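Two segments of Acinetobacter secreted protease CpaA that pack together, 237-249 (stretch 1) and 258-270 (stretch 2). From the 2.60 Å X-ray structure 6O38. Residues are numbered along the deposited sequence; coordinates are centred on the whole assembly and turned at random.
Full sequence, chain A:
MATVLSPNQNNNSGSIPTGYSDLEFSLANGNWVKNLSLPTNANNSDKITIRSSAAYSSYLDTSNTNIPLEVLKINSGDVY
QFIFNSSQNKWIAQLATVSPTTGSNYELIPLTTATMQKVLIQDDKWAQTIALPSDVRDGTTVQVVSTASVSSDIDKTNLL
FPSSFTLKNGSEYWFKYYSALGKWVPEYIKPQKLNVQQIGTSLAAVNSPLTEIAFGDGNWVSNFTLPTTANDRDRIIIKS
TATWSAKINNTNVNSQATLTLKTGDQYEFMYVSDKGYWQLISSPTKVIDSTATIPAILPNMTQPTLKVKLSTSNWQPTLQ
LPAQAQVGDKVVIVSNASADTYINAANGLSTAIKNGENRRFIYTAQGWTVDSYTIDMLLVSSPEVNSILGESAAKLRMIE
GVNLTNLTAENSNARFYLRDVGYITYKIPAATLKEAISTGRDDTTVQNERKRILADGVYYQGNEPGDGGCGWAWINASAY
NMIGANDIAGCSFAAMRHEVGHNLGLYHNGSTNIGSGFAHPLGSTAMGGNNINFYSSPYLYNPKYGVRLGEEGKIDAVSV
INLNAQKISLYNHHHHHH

Stretch 1, residues 237-249: IIKSTATWSAKIN
Stretch 2 258-270: TLTLKTGDQYEFM

How do the two backbones run against each other? They meet as two short antiparallel ladders separated by loops. In the first, strand 237-240 lies 4.7 Å from strand 266-270 by closest approach of their axes, at 169° between directions. Ile 238 pairs with Tyr 267 through two hydrogen bonds, Ile 238 N to Tyr 267 O at 2.8 Å and Tyr 267 N to Ile 238 O at 2.9 Å; Ile 237 faces Glu 268 and Lys 239 faces Gln 266 as non-hydrogen-bonded pairs. In the second, the register has shifted by two: Ala 246 N bonds Leu 261 O at 2.9 Å, Leu 261 N bonds Ala 246 O at a very short 2.5 Å, and Ile 248 N reaches Leu 259 O at 2.8 Å, while Lys 247 faces Thr 260. Paired strand residues have extended backbones, with phi from -88° to -145° and psi from 101° to 163°.

What joins the ladders? A type II turn from Lys 262 to Asp 265 reverses stretch 2, with Gly 264 at phi 81°, psi -4°, a positive phi that favours glycine. Gly 264 N donates to Ser 240 O at 2.9 Å, and Ser 240 N makes a weak bond to Asp 265 O at 3.3 Å. Thr 263, chi1 m, directs its hydroxyl into the loop of stretch 1, where Thr 263 OG1 donates to Ala 242 O at 2.6 Å. Asp 265 (m, chi2 -1°) braces the turn: its OD2 accepts from Lys 262 N at 3.0 Å and forms a salt bridge with Lys 262 NZ at 2.6 Å. The lysine curls back to do so, as m, t, m, m. Ser 240, chi1 t, turns OG to accept from Ala 242 N at 3.2 Å, while its CB packs 3.6 Å from Leu 261 CG.

Which side chains make the apolar contact? Ile 238 (m, t), Ile 248 (m, t), Leu 261 (t, p), Tyr 267 (m, chi2 78°) and Phe 269 (m, chi2 83°) cluster here. Ile 248 extends CD1 over one face of the Tyr 267 ring, 4.0 Å from its centroid and 28° off the normal, a CH-pi contact; its CG2 lies 3.9 Å from Phe 269 CZ. Ile 238 sends CD1 to 3.8 Å from Phe 269 CE1 and CG2 to 3.7 Å from Leu 261 CD2. The tyrosine stays polar at its tip, where Tyr 267 OH donates to Thr 260 O at 2.7 Å.

What occupies the face bearing Ile 237, Lys 239 and Gln 266? Carbon atoms of Ile 237 pack against the methylenes of Glu 268 and Gln 266, while Lys 239 CE meets the amide oxygen of Gln 266. Ile 237 (m, t) places CG1 3.7 Å from Glu 268 CG and CG2 3.8 Å from Gln 266 CG. Lys 239 (m, t, t, t) is extended, bringing CE within 3.3 Å of Gln 266 OE1, with Gln 266 at t, t and chi3 -69°. Lys 247, all t, leads its end away.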

# COMPACT_ATOMS: atom_id res chain seq x y z
N ILE A 237 -1.05 0.85 -19.06
CA ILE A 237 -1.51 2.03 -18.35
C ILE A 237 -2.09 3.00 -19.38
O ILE A 237 -1.45 3.27 -20.41
CB ILE A 237 -0.38 2.69 -17.55
CG1 ILE A 237 0.12 1.74 -16.45
CG2 ILE A 237 -0.85 4.00 -16.94
CD1 ILE A 237 1.32 2.26 -15.69
N ILE A 238 -3.29 3.50 -19.11
CA ILE A 238 -3.96 4.46 -19.98
C ILE A 238 -4.12 5.76 -19.20
O ILE A 238 -4.76 5.78 -18.14
CB ILE A 238 -5.32 3.93 -20.46
CG1 ILE A 238 -5.13 2.60 -21.20
CG2 ILE A 238 -5.99 4.95 -21.37
CD1 ILE A 238 -6.42 2.01 -21.73
N LYS A 239 -3.55 6.84 -19.73
CA LYS A 239 -3.57 8.14 -19.08
C LYS A 239 -4.20 9.17 -20.01
O LYS A 239 -4.14 9.05 -21.24
CB LYS A 239 -2.15 8.62 -18.74
CG LYS A 239 -1.40 7.79 -17.71
CD LYS A 239 0.04 8.29 -17.61
CE LYS A 239 0.88 7.42 -16.70
NZ LYS A 239 2.28 7.94 -16.60
N SER A 240 -4.82 10.18 -19.41
CA SER A 240 -5.44 11.25 -20.18
C SER A 240 -5.15 12.60 -19.55
O SER A 240 -5.25 12.76 -18.33
CB SER A 240 -6.95 11.06 -20.30
OG SER A 240 -7.55 12.16 -20.96
N THR A 241 -4.79 13.56 -20.39
CA THR A 241 -4.81 14.98 -20.04
C THR A 241 -5.75 15.75 -20.97
O THR A 241 -5.78 16.98 -20.92
CB THR A 241 -3.41 15.58 -20.08
OG1 THR A 241 -2.88 15.48 -21.41
CG2 THR A 241 -2.48 14.85 -19.12
N ALA A 242 -6.51 15.04 -21.80
CA ALA A 242 -7.39 15.67 -22.77
C ALA A 242 -8.59 16.31 -22.09
O ALA A 242 -9.00 15.93 -20.99
CB ALA A 242 -7.87 14.64 -23.80
N THR A 243 -9.16 17.31 -22.77
CA THR A 243 -10.34 17.99 -22.24
C THR A 243 -11.56 17.09 -22.29
O THR A 243 -12.31 16.99 -21.31
CB THR A 243 -10.59 19.27 -23.04
OG1 THR A 243 -9.45 20.13 -22.96
CG2 THR A 243 -11.81 20.01 -22.49
N TRP A 244 -11.78 16.41 -23.41
CA TRP A 244 -12.99 15.63 -23.63
C TRP A 244 -12.76 14.17 -23.25
O TRP A 244 -11.70 13.60 -23.55
CB TRP A 244 -13.44 15.74 -25.08
CG TRP A 244 -13.72 17.15 -25.48
CD1 TRP A 244 -12.90 17.98 -26.18
CD2 TRP A 244 -14.89 17.92 -25.16
NE1 TRP A 244 -13.49 19.21 -26.34
CE2 TRP A 244 -14.71 19.20 -25.72
CE3 TRP A 244 -16.07 17.64 -24.46
CZ2 TRP A 244 -15.67 20.20 -25.60
CZ3 TRP A 244 -17.02 18.64 -24.35
CH2 TRP A 244 -16.82 19.90 -24.91
N SER A 245 -13.75 13.58 -22.60
CA SER A 245 -13.65 12.21 -22.12
C SER A 245 -13.56 11.22 -23.28
O SER A 245 -13.93 11.52 -24.42
CB SER A 245 -14.84 11.87 -21.23
OG SER A 245 -14.94 12.76 -20.13
N ALA A 246 -13.07 10.03 -22.96
CA ALA A 246 -13.04 8.92 -23.90
C ALA A 246 -13.43 7.66 -23.14
O ALA A 246 -13.40 7.61 -21.91
CB ALA A 246 -11.66 8.75 -24.55
N LYS A 247 -13.80 6.62 -23.89
CA LYS A 247 -14.30 5.38 -23.31
C LYS A 247 -13.32 4.25 -23.58
O LYS A 247 -12.90 4.04 -24.72
CB LYS A 247 -15.68 5.04 -23.88
CG LYS A 247 -16.23 3.70 -23.43
CD LYS A 247 -17.57 3.42 -24.09
CE LYS A 247 -18.21 2.16 -23.52
NZ LYS A 247 -19.64 2.02 -23.93
N ILE A 248 -12.94 3.54 -22.52
CA ILE A 248 -12.19 2.30 -22.66
C ILE A 248 -13.18 1.15 -22.80
O ILE A 248 -13.97 0.90 -21.88
CB ILE A 248 -11.24 2.07 -21.47
CG1 ILE A 248 -10.24 3.22 -21.36
CG2 ILE A 248 -10.51 0.74 -21.62
CD1 ILE A 248 -9.49 3.24 -20.05
N ASN A 249 -13.16 0.48 -23.94
CA ASN A 249 -14.12 -0.59 -24.21
C ASN A 249 -13.89 -1.76 -23.25
O ASN A 249 -12.76 -2.07 -22.88
CB ASN A 249 -13.99 -1.06 -25.65
CG ASN A 249 -14.33 0.03 -26.65
OD1 ASN A 249 -15.23 0.85 -26.42
ND2 ASN A 249 -13.60 0.06 -27.76
N THR A 258 -17.99 0.97 -15.74
CA THR A 258 -17.88 2.15 -16.59
C THR A 258 -16.42 2.58 -16.64
O THR A 258 -15.90 3.16 -15.68
CB THR A 258 -18.77 3.27 -16.08
OG1 THR A 258 -20.13 2.81 -16.01
CG2 THR A 258 -18.69 4.48 -17.00
N LEU A 259 -15.75 2.29 -17.75
CA LEU A 259 -14.35 2.67 -17.94
C LEU A 259 -14.24 3.95 -18.77
O LEU A 259 -13.71 3.96 -19.88
CB LEU A 259 -13.58 1.52 -18.59
CG LEU A 259 -13.78 0.13 -17.97
CD1 LEU A 259 -13.00 -0.91 -18.75
CD2 LEU A 259 -13.37 0.13 -16.51
N THR A 260 -14.75 5.04 -18.21
CA THR A 260 -14.69 6.34 -18.87
C THR A 260 -13.38 7.04 -18.50
O THR A 260 -13.01 7.09 -17.32
CB THR A 260 -15.88 7.21 -18.48
OG1 THR A 260 -17.09 6.58 -18.92
CG2 THR A 260 -15.78 8.59 -19.11
N LEU A 261 -12.69 7.56 -19.51
CA LEU A 261 -11.38 8.18 -19.34
C LEU A 261 -11.54 9.69 -19.39
O LEU A 261 -11.66 10.28 -20.47
CB LEU A 261 -10.42 7.68 -20.42
CG LEU A 261 -8.97 8.12 -20.34
CD1 LEU A 261 -8.26 7.46 -19.17
CD2 LEU A 261 -8.25 7.83 -21.64
N LYS A 262 -11.54 10.33 -18.22
CA LYS A 262 -11.71 11.77 -18.12
C LYS A 262 -10.36 12.45 -17.95
O LYS A 262 -9.30 11.80 -17.90
CB LYS A 262 -12.65 12.12 -16.96
CG LYS A 262 -14.03 11.51 -17.06
CD LYS A 262 -14.89 11.90 -15.87
CE LYS A 262 -14.28 11.42 -14.57
NZ LYS A 262 -13.98 9.96 -14.59
N THR A 263 -10.39 13.78 -17.87
CA THR A 263 -9.17 14.56 -17.66
C THR A 263 -8.50 14.16 -16.35
O THR A 263 -9.12 14.19 -15.29
CB THR A 263 -9.50 16.05 -17.66
OG1 THR A 263 -10.27 16.37 -18.82
CG2 THR A 263 -8.22 16.87 -17.66
N GLY A 264 -7.23 13.79 -16.44
CA GLY A 264 -6.46 13.38 -15.28
C GLY A 264 -6.67 11.95 -14.83
O GLY A 264 -5.98 11.51 -13.90
N ASP A 265 -7.58 11.21 -15.46
CA ASP A 265 -7.83 9.83 -15.06
C ASP A 265 -6.68 8.92 -15.48
O ASP A 265 -5.91 9.22 -16.40
CB ASP A 265 -9.14 9.32 -15.66
CG ASP A 265 -10.36 9.86 -14.95
OD1 ASP A 265 -10.19 10.62 -13.97
OD2 ASP A 265 -11.49 9.52 -15.37
N GLN A 266 -6.57 7.79 -14.79
CA GLN A 266 -5.57 6.77 -15.11
C GLN A 266 -6.15 5.40 -14.83
O GLN A 266 -6.72 5.16 -13.76
CB GLN A 266 -4.29 6.99 -14.30
CG GLN A 266 -3.17 6.02 -14.67
CD GLN A 266 -1.88 6.31 -13.94
OE1 GLN A 266 -1.23 7.33 -14.18
NE2 GLN A 266 -1.51 5.43 -13.01
N TYR A 267 -6.00 4.49 -15.80
CA TYR A 267 -6.41 3.10 -15.66
C TYR A 267 -5.20 2.20 -15.87
O TYR A 267 -4.32 2.50 -16.69
CB TYR A 267 -7.50 2.73 -16.67
CG TYR A 267 -8.85 3.35 -16.40
CD1 TYR A 267 -9.11 4.68 -16.73
CD2 TYR A 267 -9.88 2.61 -15.83
CE1 TYR A 267 -10.35 5.24 -16.49
CE2 TYR A 267 -11.12 3.16 -15.59
CZ TYR A 267 -11.35 4.48 -15.92
OH TYR A 267 -12.58 5.04 -15.67
N GLU A 268 -5.16 1.10 -15.13
CA GLU A 268 -4.09 0.12 -15.25
C GLU A 268 -4.70 -1.26 -15.43
O GLU A 268 -5.62 -1.63 -14.69
CB GLU A 268 -3.17 0.14 -14.03
CG GLU A 268 -1.80 -0.49 -14.27
CD GLU A 268 -0.87 -0.35 -13.08
OE1 GLU A 268 0.22 -0.96 -13.10
OE2 GLU A 268 -1.24 0.37 -12.12
N PHE A 269 -4.20 -2.01 -16.40
CA PHE A 269 -4.71 -3.34 -16.71
C PHE A 269 -3.56 -4.34 -16.67
O PHE A 269 -2.41 -4.00 -16.97
CB PHE A 269 -5.39 -3.39 -18.08
CG PHE A 269 -6.52 -2.41 -18.24
CD1 PHE A 269 -6.27 -1.10 -18.59
CD2 PHE A 269 -7.83 -2.81 -18.03
CE1 PHE A 269 -7.31 -0.20 -18.74
CE2 PHE A 269 -8.87 -1.91 -18.17
CZ PHE A 269 -8.61 -0.61 -18.53
N MSE A 270 -3.88 -5.57 -16.29
CA MSE A 270 -2.88 -6.63 -16.21
C MSE A 270 -3.43 -7.92 -16.79
O MSE A 270 -4.48 -8.40 -16.37
CB MSE A 270 -2.45 -6.85 -14.76
CG MSE A 270 -1.39 -7.92 -14.59
SE MSE A 270 -1.11 -8.38 -12.72
CE MSE A 270 -2.87 -9.12 -12.33